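Local coordinates for conserved hypothetical protein (Bacteroides thetaiotaomicron, PDB 2FB6) that is of unknown function but has an alpha/beta fold with a parallel sheet, consistent with a DsrE-like sulfur-relay relative, at residues L53-T58 with A87-N92. Numbering follows the deposited sequence. Where two conformers were deposited one is given.
Sequences LVANDT and ASIITN
Leu53 O accepts two backbone N-H groups, from Asn56 N at 3.2 Å and from Asp57 N at 2.9 Å, closing the last turn of the helix whose Val54 and Ala55 pack on Ile89 and Ile90. The meeting illustrates how a short helix end can be packed against its neighbour by methyl groups, with no polar pairing between the two segments. CD1 of Ile90 meets both Val54 and Ala55: it lies 3.7 Å from Val54 CG1, and the Val54 and Ile90 side chains cross at about a right angle. The same methyl comes to 4.0 Å from Ala55 N and 4.2 Å from Ala55 CB. The chi2 of Ile90, -60°, folds the chain back from the extended form and turns CD1 toward Val54 CG1 and Ala55 N. In this three-layer alpha/beta/alpha arrangement, whose five parallel strands run in the order 4-3-2-1-5 as in DsrE/DsrF-like proteins, the contact joins helix 49-56, which follows strand 41-46, to helix 87-92, which precedes the edge strand 96-98. Beyond the pair, Val54 rests on Val60 and Ile64 of helix 58-70, while Ile90 reaches Val97 and Cys81. Ile89 meets the carbonyl end of Ala55: its CG2 branch, anti to its own backbone N, sits 3.6 Å from Ala55 O and 4.3 Å from Ala55 CB. With only a methyl at Ala55, the backbones come close, the CA atoms of Ala55 and Ile89 being 6.1 Å apart. Just past the contact, Asp57 caps the next helix with OD1 on Val60 N, and its OD2 forms a salt bridge with Lys19 NZ.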
loop_
_atom_site.group_PDB
_atom_site.type_symbol
_atom_site.label_atom_id
_atom_site.label_comp_id
_atom_site.label_asym_id
_atom_site.label_seq_id
_atom_site.Cartn_x
_atom_site.Cartn_y
_atom_site.Cartn_z
ATOM N N LEU A 53 -12.445 -1.157 -1.848
ATOM C CA LEU A 53 -12.637 -0.596 -0.514
ATOM C C LEU A 53 -12.110 0.842 -0.417
ATOM O O LEU A 53 -12.793 1.745 0.071
ATOM C CB LEU A 53 -11.985 -1.480 0.553
ATOM C CG LEU A 53 -12.048 -0.917 1.972
ATOM C CD1 LEU A 53 -13.502 -0.913 2.476
ATOM C CD2 LEU A 53 -11.115 -1.723 2.876
ATOM N N VAL A 54 -10.875 1.050 -0.851
ATOM C CA VAL A 54 -10.270 2.376 -0.777
ATOM C C VAL A 54 -11.061 3.374 -1.613
ATOM O O VAL A 54 -11.261 4.519 -1.191
ATOM C CB VAL A 54 -8.789 2.337 -1.205
ATOM C CG1 VAL A 54 -8.232 3.725 -1.323
ATOM C CG2 VAL A 54 -7.972 1.540 -0.173
ATOM N N ALA A 55 -11.529 2.944 -2.789
ATOM C CA ALA A 55 -12.241 3.851 -3.681
ATOM C C ALA A 55 -13.553 4.333 -3.094
ATOM O O ALA A 55 -13.988 5.443 -3.387
ATOM C CB ALA A 55 -12.493 3.170 -5.018
ATOM N N ASN A 56 -14.173 3.478 -2.282
ATOM C CA ASN A 56 -15.543 3.691 -1.851
ATOM C C ASN A 56 -15.732 4.098 -0.390
ATOM O O ASN A 56 -16.802 4.591 -0.032
ATOM C CB ASN A 56 -16.371 2.444 -2.154
ATOM C CG ASN A 56 -16.661 2.277 -3.643
ATOM O OD1 ASN A 56 -16.113 1.390 -4.299
ATOM N ND2 ASN A 56 -17.530 3.141 -4.183
ATOM N N ASP A 57 -14.721 3.893 0.451
ATOM C CA ASP A 57 -14.922 4.061 1.890
ATOM C C ASP A 57 -14.165 5.262 2.420
ATOM O O ASP A 57 -12.932 5.247 2.485
ATOM C CB ASP A 57 -14.496 2.799 2.634
ATOM C CG ASP A 57 -14.928 2.812 4.080
ATOM O OD1 ASP A 57 -14.464 3.690 4.826
ATOM O OD2 ASP A 57 -15.735 1.930 4.453
ATOM N N THR A 58 -14.913 6.292 2.824
ATOM C CA THR A 58 -14.281 7.535 3.250
ATOM C C THR A 58 -13.432 7.379 4.507
ATOM O O THR A 58 -12.415 8.056 4.630
ATOM C CB THR A 58 -15.283 8.694 3.430
ATOM O OG1 THR A 58 -16.363 8.265 4.260
ATOM C CG2 THR A 58 -15.825 9.159 2.084
ATOM N N ALA A 87 -9.760 4.566 -11.262
ATOM C CA ALA A 87 -8.420 5.154 -11.366
ATOM C C ALA A 87 -8.368 6.633 -10.972
ATOM O O ALA A 87 -7.433 7.053 -10.300
ATOM C CB ALA A 87 -7.823 4.938 -12.751
ATOM N N SER A 88 -9.364 7.422 -11.382
ATOM C CA SER A 88 -9.386 8.847 -11.056
ATOM C C SER A 88 -9.481 9.057 -9.542
ATOM O O SER A 88 -8.770 9.887 -8.986
ATOM C CB SER A 88 -10.544 9.560 -11.779
ATOM O OG SER A 88 -11.808 9.093 -11.325
ATOM N N ILE A 89 -10.348 8.283 -8.887
ATOM C CA ILE A 89 -10.535 8.381 -7.435
ATOM C C ILE A 89 -9.218 8.051 -6.720
ATOM O O ILE A 89 -8.776 8.776 -5.827
ATOM C CB ILE A 89 -11.670 7.431 -6.951
ATOM C CG1 ILE A 89 -13.031 7.890 -7.496
ATOM C CG2 ILE A 89 -11.732 7.371 -5.418
ATOM C CD1 ILE A 89 -14.108 6.815 -7.363
ATOM N N ILE A 90 -8.578 6.964 -7.146
ATOM C CA ILE A 90 -7.364 6.494 -6.488
ATOM C C ILE A 90 -6.212 7.486 -6.688
ATOM O O ILE A 90 -5.524 7.841 -5.726
ATOM C CB ILE A 90 -7.005 5.070 -6.973
ATOM C CG1 ILE A 90 -8.086 4.045 -6.559
ATOM C CG2 ILE A 90 -5.629 4.630 -6.484
ATOM C CD1 ILE A 90 -8.335 3.899 -5.062
ATOM N N THR A 91 -6.037 7.975 -7.920
ATOM C CA THR A 91 -5.011 8.966 -8.239
ATOM C C THR A 91 -5.219 10.250 -7.427
ATOM O O THR A 91 -4.262 10.863 -6.933
ATOM C CB THR A 91 -5.045 9.271 -9.762
ATOM O OG1 THR A 91 -4.497 8.158 -10.487
ATOM C CG2 THR A 91 -4.302 10.556 -10.120
ATOM N N ASN A 92 -6.487 10.654 -7.303
ATOM C CA ASN A 92 -6.842 11.872 -6.565
ATOM C C ASN A 92 -6.520 11.804 -5.075
ATOM O O ASN A 92 -6.385 12.842 -4.417
ATOM C CB ASN A 92 -8.323 12.226 -6.747
ATOM C CG ASN A 92 -8.646 12.742 -8.144
ATOM O OD1 ASN A 92 -7.754 13.066 -8.929
ATOM N ND2 ASN A 92 -9.939 12.797 -8.462
#